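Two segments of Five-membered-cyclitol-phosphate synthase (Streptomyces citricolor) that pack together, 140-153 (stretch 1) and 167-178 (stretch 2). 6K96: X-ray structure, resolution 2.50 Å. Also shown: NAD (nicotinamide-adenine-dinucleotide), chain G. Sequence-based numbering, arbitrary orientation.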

ATOM      1  N   ALA B 140     -24.864   3.426  31.444  1.00 38.50           N
ATOM      2  CA  ALA B 140     -23.919   2.392  31.918  1.00 39.52           C
ATOM      3  C   ALA B 140     -24.165   2.185  33.422  1.00 41.56           C
ATOM      4  O   ALA B 140     -24.365   1.037  33.854  1.00 42.31           O
ATOM      5  CB  ALA B 140     -22.510   2.843  31.600  1.00 39.12           C
ATOM      6  N   ILE B 141     -24.230   3.267  34.203  1.00 42.05           N
ATOM      7  CA  ILE B 141     -24.528   3.155  35.669  1.00 43.03           C
ATOM      8  C   ILE B 141     -25.909   2.502  35.838  1.00 42.41           C
ATOM      9  O   ILE B 141     -26.028   1.582  36.637  1.00 42.99           O
ATOM     10  CB  ILE B 141     -24.445   4.551  36.347  1.00 44.06           C
ATOM     11  CG1 ILE B 141     -23.025   4.868  36.824  1.00 43.79           C
ATOM     12  CG2 ILE B 141     -25.464   4.685  37.467  1.00 45.07           C
ATOM     13  CD1 ILE B 141     -22.459   3.787  37.706  1.00 44.56           C
ATOM     14  N   ALA B 142     -26.913   2.990  35.102  1.00 41.91           N
ATOM     15  CA  ALA B 142     -28.346   2.643  35.259  1.00 41.18           C
ATOM     16  C   ALA B 142     -28.545   1.176  34.917  1.00 40.88           C
ATOM     17  O   ALA B 142     -28.995   0.450  35.806  1.00 42.03           O
ATOM     18  CB  ALA B 142     -29.229   3.554  34.441  1.00 40.70           C
ATOM     19  N   TYR B 143     -28.223   0.747  33.694  1.00 40.07           N
ATOM     20  CA  TYR B 143     -28.322  -0.680  33.311  1.00 40.15           C
ATOM     21  C   TYR B 143     -27.532  -1.543  34.293  1.00 40.91           C
ATOM     22  O   TYR B 143     -27.917  -2.702  34.529  1.00 41.04           O
ATOM     23  CB  TYR B 143     -27.853  -0.925  31.866  1.00 39.37           C
ATOM     24  CG  TYR B 143     -28.877  -0.483  30.862  1.00 37.60           C
ATOM     25  CD1 TYR B 143     -29.981  -1.272  30.594  1.00 37.38           C
ATOM     26  CD2 TYR B 143     -28.792   0.750  30.267  1.00 37.16           C
ATOM     27  CE1 TYR B 143     -30.975  -0.852  29.722  1.00 37.40           C
ATOM     28  CE2 TYR B 143     -29.787   1.196  29.418  1.00 37.27           C
ATOM     29  CZ  TYR B 143     -30.880   0.401  29.148  1.00 37.19           C
ATOM     30  OH  TYR B 143     -31.809   0.842  28.256  1.00 37.41           O
ATOM     31  N   ALA B 144     -26.464  -1.008  34.870  1.00 42.06           N
ATOM     32  CA  ALA B 144     -25.616  -1.779  35.805  1.00 44.16           C
ATOM     33  C   ALA B 144     -26.360  -1.983  37.148  1.00 45.37           C
ATOM     34  O   ALA B 144     -26.323  -3.082  37.725  1.00 44.69           O
ATOM     35  CB  ALA B 144     -24.259  -1.107  35.924  1.00 43.71           C
ATOM     36  N   ARG B 145     -27.062  -0.981  37.644  1.00 48.40           N
ATOM     37  CA  ARG B 145     -27.779  -1.118  38.946  1.00 52.07           C
ATOM     38  C   ARG B 145     -29.023  -1.974  38.701  1.00 51.57           C
ATOM     39  O   ARG B 145     -29.353  -2.795  39.569  1.00 50.94           O
ATOM     40  CB  ARG B 145     -28.024   0.264  39.540  1.00 54.91           C
ATOM     41  CG  ARG B 145     -26.709   1.003  39.756  1.00 58.53           C
ATOM     42  CD  ARG B 145     -26.736   1.977  40.908  1.00 65.87           C
ATOM     43  NE  ARG B 145     -27.268   3.284  40.532  1.00 68.10           N
ATOM     44  CZ  ARG B 145     -27.594   4.232  41.396  1.00 73.96           C
ATOM     45  NH1 ARG B 145     -27.463   4.019  42.699  1.00 77.92           N
ATOM     46  NH2 ARG B 145     -28.058   5.392  40.960  1.00 76.07           N
ATOM     47  N   ALA B 146     -29.603  -1.859  37.496  1.00 51.10           N
ATOM     48  CA  ALA B 146     -30.752  -2.673  37.036  1.00 49.55           C
ATOM     49  C   ALA B 146     -30.350  -4.135  37.126  1.00 49.60           C
ATOM     50  O   ALA B 146     -31.090  -4.902  37.709  1.00 50.88           O
ATOM     51  CB  ALA B 146     -31.151  -2.283  35.648  1.00 48.26           C
ATOM     52  N   ALA B 147     -29.165  -4.462  36.609  1.00 50.45           N
ATOM     53  CA  ALA B 147     -28.615  -5.835  36.552  1.00 50.82           C
ATOM     54  C   ALA B 147     -28.335  -6.310  37.959  1.00 51.43           C
ATOM     55  O   ALA B 147     -28.648  -7.475  38.264  1.00 50.74           O
ATOM     56  CB  ALA B 147     -27.356  -5.872  35.746  1.00 50.41           C
ATOM     57  N   LEU B 148     -27.724  -5.432  38.751  1.00 54.32           N
ATOM     58  CA  LEU B 148     -27.339  -5.769  40.144  1.00 56.14           C
ATOM     59  C   LEU B 148     -28.592  -6.153  40.916  1.00 58.26           C
ATOM     60  O   LEU B 148     -28.544  -7.199  41.551  1.00 61.32           O
ATOM     61  CB  LEU B 148     -26.670  -4.608  40.878  1.00 56.44           C
ATOM     62  CG  LEU B 148     -26.401  -4.896  42.365  1.00 56.31           C
ATOM     63  CD1 LEU B 148     -25.819  -6.292  42.567  1.00 56.16           C
ATOM     64  CD2 LEU B 148     -25.463  -3.869  42.973  1.00 55.54           C
ATOM     65  N   GLU B 149     -29.622  -5.310  40.883  1.00 60.00           N
ATOM     66  CA  GLU B 149     -30.866  -5.459  41.682  1.00 63.12           C
ATOM     67  C   GLU B 149     -31.479  -6.837  41.441  1.00 61.68           C
ATOM     68  O   GLU B 149     -31.926  -7.456  42.420  1.00 62.52           O
ATOM     69  CB  GLU B 149     -31.844  -4.334  41.328  1.00 66.09           C
ATOM     70  CG  GLU B 149     -33.106  -4.314  42.180  1.00 68.31           C
ATOM     71  CD  GLU B 149     -33.918  -3.019  42.119  1.00 70.38           C
ATOM     72  OE1 GLU B 149     -33.322  -1.906  42.084  1.00 73.02           O
ATOM     73  OE2 GLU B 149     -35.163  -3.109  42.101  1.00 70.57           O
ATOM     74  N   ALA B 150     -31.445  -7.294  40.184  1.00 63.03           N
ATOM     75  CA  ALA B 150     -32.025  -8.578  39.695  1.00 61.93           C
ATOM     76  C   ALA B 150     -31.012  -9.735  39.719  1.00 60.02           C
ATOM     77  O   ALA B 150     -31.365 -10.841  39.218  1.00 59.72           O
ATOM     78  CB  ALA B 150     -32.544  -8.374  38.289  1.00 61.50           C
ATOM     79  N   LYS B 151     -29.806  -9.502  40.245  1.00 58.33           N
ATOM     80  CA  LYS B 151     -28.716 -10.505  40.462  1.00 57.42           C
ATOM     81  C   LYS B 151     -28.169 -11.019  39.117  1.00 55.60           C
ATOM     82  O   LYS B 151     -27.707 -12.168  39.061  1.00 58.96           O
ATOM     83  CB  LYS B 151     -29.209 -11.663  41.342  1.00 57.76           C
ATOM     84  CG  LYS B 151     -29.810 -11.272  42.698  1.00 57.83           C
ATOM     85  CD  LYS B 151     -28.792 -11.047  43.794  1.00 57.62           C
ATOM     86  CE  LYS B 151     -29.301 -10.180  44.924  1.00 58.84           C
ATOM     87  NZ  LYS B 151     -28.913  -8.757  44.736  1.00 58.31           N
ATOM     88  N   VAL B 152     -28.199 -10.206  38.064  1.00 51.49           N
ATOM     89  CA  VAL B 152     -27.726 -10.621  36.713  1.00 49.02           C
ATOM     90  C   VAL B 152     -26.314 -10.036  36.449  1.00 47.76           C
ATOM     91  O   VAL B 152     -26.081  -8.824  36.688  1.00 46.27           O
ATOM     92  CB  VAL B 152     -28.785 -10.211  35.677  1.00 48.04           C
ATOM     93  CG1 VAL B 152     -28.227 -10.255  34.257  1.00 47.07           C
ATOM     94  CG2 VAL B 152     -30.048 -11.058  35.789  1.00 47.72           C
ATOM     95  N   ALA B 153     -25.371 -10.870  36.008  1.00 47.06           N
ATOM     96  CA  ALA B 153     -23.982 -10.463  35.650  1.00 46.70           C
ATOM     97  C   ALA B 153     -24.024  -9.303  34.628  1.00 44.38           C
ATOM     98  O   ALA B 153     -24.906  -9.309  33.741  1.00 43.66           O
ATOM     99  CB  ALA B 153     -23.190 -11.653  35.115  1.00 46.24           C
TER
HETATM  100  PA  NAD G 400     -24.265   0.571  17.512  1.00 29.78           P
HETATM  101  O1A NAD G 400     -24.329   2.034  17.298  1.00 29.76           O
HETATM  102  O2A NAD G 400     -24.360  -0.272  16.270  1.00 30.34           O
HETATM  103  O5B NAD G 400     -25.242   0.021  18.622  1.00 30.93           O
HETATM  104  C5B NAD G 400     -25.798   1.032  19.494  1.00 33.59           C
HETATM  105  C4B NAD G 400     -27.218   0.663  19.830  1.00 35.21           C
HETATM  106  O4B NAD G 400     -27.678   1.268  21.084  1.00 36.59           O
HETATM  107  C3B NAD G 400     -28.222   1.121  18.767  1.00 36.05           C
HETATM  108  O3B NAD G 400     -29.145   0.064  18.536  1.00 36.05           O
HETATM  109  C2B NAD G 400     -28.918   2.285  19.468  1.00 37.11           C
HETATM  110  O2B NAD G 400     -30.097   2.479  18.741  1.00 37.92           O
HETATM  111  C1B NAD G 400     -29.020   1.680  20.872  1.00 37.63           C
HETATM  112  N9A NAD G 400     -29.388   2.560  21.963  1.00 39.08           N
HETATM  113  C8A NAD G 400     -29.110   3.905  21.999  1.00 40.23           C
HETATM  114  N7A NAD G 400     -29.453   4.472  23.133  1.00 41.35           N
HETATM  115  C5A NAD G 400     -29.960   3.436  23.910  1.00 40.54           C
HETATM  116  C6A NAD G 400     -30.480   3.418  25.220  1.00 41.38           C
HETATM  117  N6A NAD G 400     -30.537   4.501  25.986  1.00 40.98           N
HETATM  118  N1A NAD G 400     -30.869   2.218  25.731  1.00 42.21           N
HETATM  119  C2A NAD G 400     -30.791   1.142  24.925  1.00 41.28           C
HETATM  120  N3A NAD G 400     -30.337   1.053  23.677  1.00 40.11           N
HETATM  121  C4A NAD G 400     -29.918   2.244  23.209  1.00 40.05           C
HETATM  122  O3  NAD G 400     -22.876   0.262  18.213  1.00 28.66           O
HETATM  123  PN  NAD G 400     -21.931  -1.034  18.087  1.00 27.10           P
HETATM  124  O1N NAD G 400     -22.760  -2.224  18.386  1.00 27.10           O
HETATM  125  O2N NAD G 400     -21.210  -0.818  16.791  1.00 27.21           O
HETATM  126  O5D NAD G 400     -20.931  -0.783  19.326  1.00 27.40           O
HETATM  127  C5D NAD G 400     -21.528  -0.722  20.687  1.00 27.59           C
HETATM  128  C4D NAD G 400     -20.530  -0.141  21.644  1.00 27.48           C
HETATM  129  O4D NAD G 400     -19.363  -0.985  21.776  1.00 26.98           O
HETATM  130  C3D NAD G 400     -20.021   1.242  21.210  1.00 27.60           C
HETATM  131  O3D NAD G 400     -19.866   2.018  22.377  1.00 28.24           O
HETATM  132  C2D NAD G 400     -18.612   0.940  20.706  1.00 27.35           C
HETATM  133  O2D NAD G 400     -17.656   1.975  20.836  1.00 27.16           O
HETATM  134  C1D NAD G 400     -18.189  -0.168  21.667  1.00 27.20           C
HETATM  135  N1N NAD G 400     -16.998  -0.885  21.117  1.00 26.92           N
HETATM  136  C2N NAD G 400     -17.033  -1.360  19.762  1.00 26.96           C
HETATM  137  C3N NAD G 400     -15.900  -1.858  19.141  1.00 26.33           C
HETATM  138  C7N NAD G 400     -16.030  -2.378  17.721  1.00 26.37           C
HETATM  139  O7N NAD G 400     -17.137  -2.464  17.204  1.00 26.14           O
HETATM  140  N7N NAD G 400     -14.919  -2.716  17.072  1.00 26.09           N
HETATM  141  C4N NAD G 400     -14.712  -1.846  19.870  1.00 26.22           C
HETATM  142  C5N NAD G 400     -14.728  -1.552  21.227  1.00 26.46           C
HETATM  143  C6N NAD G 400     -15.852  -0.995  21.809  1.00 26.73           C
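Stretch 2 167-178: ELLEEFEKAGVP

Stretch 2 repeats the fold of stretch 1 and runs alongside it. Residues 167-174 are helical, as are 140-149, and the N-to-C axes diverge by only 20° with a closest approach of 10.9 Å. The register follows from the nearest CA pairs: Arg 145 with Leu 168 at 8.3 Å, Leu 148 with Phe 172 at 6.6 Å, and Ala 153 with Pro 178 at 4.9 Å, so the backbones converge toward their C-terminal ends. Each helix closes in a Schellman motif, with positive phi at Lys 151 (67°) and Gly 176 (63°); Val 177 N returns to Phe 172 O at 3.1 Å, as Val 152 N does to Ala 147 O at 2.8 Å.

No hydrogen bond crosses the interface, and packing is chiefly apolar. Leu 168 CD2 lies 3.8 Å from Ile 141 CD1 and 4.2 Å from Ala 144 CB. Leu 148 CD1 meets Ala 175 CB at 4.0 Å.

The Phe 172 ring supplies a CH-pi contact: Leu 148 CB stands 4.2 Å from its centroid, 27° off the normal, hence over a face. Ala 144 O approaches the ring edge, 3.3 Å from Phe 172 CZ.

Beyond the helices, Val 177 CG1 is 3.6 Å from Val 152 O, and Ala 153 CA makes a CA-H...O contact with Pro 178 O at 3.3 Å (136° at H).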

ATOM      1  N   GLU B 167     -16.952   1.427  44.529  1.00 54.92           N
ATOM      2  CA  GLU B 167     -18.121   1.089  45.395  1.00 56.25           C
ATOM      3  C   GLU B 167     -19.142   0.237  44.620  1.00 50.67           C
ATOM      4  O   GLU B 167     -19.779  -0.621  45.222  1.00 50.34           O
ATOM      5  CB  GLU B 167     -18.758   2.348  45.999  1.00 59.19           C
ATOM      6  CG  GLU B 167     -18.032   2.864  47.239  1.00 64.29           C
ATOM      7  CD  GLU B 167     -18.800   2.713  48.562  1.00 71.54           C
ATOM      8  OE1 GLU B 167     -19.189   3.767  49.182  1.00 71.52           O
ATOM      9  OE2 GLU B 167     -19.023   1.543  48.987  1.00 77.12           O
ATOM     10  N   LEU B 168     -19.340   0.456  43.329  1.00 47.12           N
ATOM     11  CA  LEU B 168     -20.298  -0.388  42.555  1.00 45.11           C
ATOM     12  C   LEU B 168     -19.748  -1.825  42.418  1.00 44.14           C
ATOM     13  O   LEU B 168     -20.492  -2.779  42.608  1.00 41.65           O
ATOM     14  CB  LEU B 168     -20.543   0.275  41.205  1.00 43.35           C
ATOM     15  CG  LEU B 168     -21.531  -0.455  40.317  1.00 42.95           C
ATOM     16  CD1 LEU B 168     -22.835  -0.668  41.052  1.00 43.10           C
ATOM     17  CD2 LEU B 168     -21.747   0.287  38.989  1.00 42.26           C
ATOM     18  N   LEU B 169     -18.439  -1.953  42.174  1.00 44.88           N
ATOM     19  CA  LEU B 169     -17.655  -3.217  42.188  1.00 45.64           C
ATOM     20  C   LEU B 169     -17.869  -3.937  43.522  1.00 47.60           C
ATOM     21  O   LEU B 169     -18.374  -5.061  43.487  1.00 45.60           O
ATOM     22  CB  LEU B 169     -16.181  -2.867  41.935  1.00 45.81           C
ATOM     23  CG  LEU B 169     -15.166  -4.019  41.874  1.00 45.94           C
ATOM     24  CD1 LEU B 169     -15.592  -5.144  40.916  1.00 45.23           C
ATOM     25  CD2 LEU B 169     -13.776  -3.489  41.517  1.00 45.07           C
ATOM     26  N   GLU B 170     -17.528  -3.288  44.644  1.00 51.26           N
ATOM     27  CA  GLU B 170     -17.749  -3.760  46.044  1.00 54.56           C
ATOM     28  C   GLU B 170     -19.149  -4.389  46.148  1.00 53.72           C
ATOM     29  O   GLU B 170     -19.256  -5.567  46.576  1.00 53.67           O
ATOM     30  CB  GLU B 170     -17.602  -2.600  47.051  1.00 59.01           C
ATOM     31  CG  GLU B 170     -16.848  -2.941  48.337  1.00 62.84           C
ATOM     32  CD  GLU B 170     -17.577  -3.792  49.383  1.00 68.20           C
ATOM     33  OE1 GLU B 170     -18.384  -3.198  50.182  1.00 70.08           O
ATOM     34  OE2 GLU B 170     -17.319  -5.060  49.428  1.00 69.68           O
ATOM     35  N   GLU B 171     -20.189  -3.647  45.761  1.00 52.59           N
ATOM     36  CA  GLU B 171     -21.586  -4.140  45.890  1.00 53.77           C
ATOM     37  C   GLU B 171     -21.743  -5.418  45.045  1.00 52.56           C
ATOM     38  O   GLU B 171     -22.103  -6.435  45.631  1.00 52.55           O
ATOM     39  CB  GLU B 171     -22.575  -2.991  45.643  1.00 55.89           C
ATOM     40  CG  GLU B 171     -22.681  -2.038  46.852  1.00 59.84           C
ATOM     41  CD  GLU B 171     -22.532  -2.650  48.263  1.00 61.91           C
ATOM     42  OE1 GLU B 171     -23.412  -3.446  48.671  1.00 62.38           O
ATOM     43  OE2 GLU B 171     -21.503  -2.364  48.960  1.00 63.45           O
ATOM     44  N   PHE B 172     -21.411  -5.389  43.748  1.00 51.46           N
ATOM     45  CA  PHE B 172     -21.396  -6.582  42.857  1.00 50.36           C
ATOM     46  C   PHE B 172     -20.583  -7.715  43.504  1.00 53.19           C
ATOM     47  O   PHE B 172     -21.095  -8.842  43.545  1.00 52.88           O
ATOM     48  CB  PHE B 172     -20.847  -6.234  41.469  1.00 48.21           C
ATOM     49  CG  PHE B 172     -21.858  -5.782  40.444  1.00 45.96           C
ATOM     50  CD1 PHE B 172     -22.522  -6.693  39.659  1.00 44.57           C
ATOM     51  CD2 PHE B 172     -22.112  -4.438  40.243  1.00 46.07           C
ATOM     52  CE1 PHE B 172     -23.450  -6.283  38.723  1.00 44.40           C
ATOM     53  CE2 PHE B 172     -23.026  -4.014  39.290  1.00 45.46           C
ATOM     54  CZ  PHE B 172     -23.701  -4.942  38.536  1.00 45.26           C
ATOM     55  N   GLU B 173     -19.337  -7.453  43.925  1.00 57.81           N
ATOM     56  CA  GLU B 173     -18.423  -8.450  44.576  1.00 62.42           C
ATOM     57  C   GLU B 173     -19.207  -9.176  45.675  1.00 65.61           C
ATOM     58  O   GLU B 173     -19.297 -10.418  45.609  1.00 70.34           O
ATOM     59  CB  GLU B 173     -17.214  -7.810  45.284  1.00 66.49           C
ATOM     60  CG  GLU B 173     -15.922  -7.645  44.472  1.00 66.49           C
ATOM     61  CD  GLU B 173     -14.798  -6.866  45.184  1.00 67.68           C
ATOM     62  OE1 GLU B 173     -14.806  -6.808  46.449  1.00 69.78           O
ATOM     63  OE2 GLU B 173     -13.914  -6.284  44.493  1.00 64.68           O
ATOM     64  N   LYS B 174     -19.772  -8.406  46.620  1.00 63.76           N
ATOM     65  CA  LYS B 174     -20.424  -8.880  47.882  1.00 64.24           C
ATOM     66  C   LYS B 174     -21.737  -9.619  47.564  1.00 61.87           C
ATOM     67  O   LYS B 174     -22.106 -10.498  48.348  1.00 63.32           O
ATOM     68  CB  LYS B 174     -20.621  -7.704  48.855  1.00 65.17           C
ATOM     69  CG  LYS B 174     -21.801  -7.827  49.806  1.00 67.68           C
ATOM     70  CD  LYS B 174     -21.605  -7.142  51.155  1.00 70.22           C
ATOM     71  CE  LYS B 174     -22.721  -7.452  52.141  1.00 71.63           C
ATOM     72  NZ  LYS B 174     -23.041  -6.297  53.016  1.00 72.18           N
ATOM     73  N   ALA B 175     -22.400  -9.310  46.451  1.00 58.88           N
ATOM     74  CA  ALA B 175     -23.708  -9.893  46.060  1.00 57.87           C
ATOM     75  C   ALA B 175     -23.544 -11.226  45.309  1.00 55.10           C
ATOM     76  O   ALA B 175     -24.572 -11.757  44.858  1.00 53.88           O
ATOM     77  CB  ALA B 175     -24.465  -8.897  45.215  1.00 57.23           C
ATOM     78  N   GLY B 176     -22.310 -11.727  45.177  1.00 53.44           N
ATOM     79  CA  GLY B 176     -21.970 -12.914  44.361  1.00 53.66           C
ATOM     80  C   GLY B 176     -22.238 -12.732  42.869  1.00 50.97           C
ATOM     81  O   GLY B 176     -22.522 -13.729  42.223  1.00 51.19           O
ATOM     82  N   VAL B 177     -22.149 -11.515  42.339  1.00 48.89           N
ATOM     83  CA  VAL B 177     -22.543 -11.197  40.937  1.00 48.06           C
ATOM     84  C   VAL B 177     -21.294 -10.706  40.213  1.00 47.36           C
ATOM     85  O   VAL B 177     -20.579  -9.837  40.737  1.00 45.42           O
ATOM     86  CB  VAL B 177     -23.682 -10.154  40.851  1.00 48.46           C
ATOM     87  CG1 VAL B 177     -23.992  -9.758  39.422  1.00 47.46           C
ATOM     88  CG2 VAL B 177     -24.958 -10.625  41.522  1.00 49.19           C
ATOM     89  N   PRO B 178     -21.004 -11.248  38.991  1.00 45.58           N
ATOM     90  CA  PRO B 178     -19.861 -10.813  38.199  1.00 43.08           C
ATOM     91  C   PRO B 178     -20.148  -9.450  37.572  1.00 41.48           C
ATOM     92  O   PRO B 178     -21.251  -9.215  37.113  1.00 39.64           O
ATOM     93  CB  PRO B 178     -19.692 -11.884  37.106  1.00 43.77           C
ATOM     94  CG  PRO B 178     -20.724 -12.955  37.403  1.00 44.34           C
ATOM     95  CD  PRO B 178     -21.763 -12.304  38.299  1.00 45.14           C
TER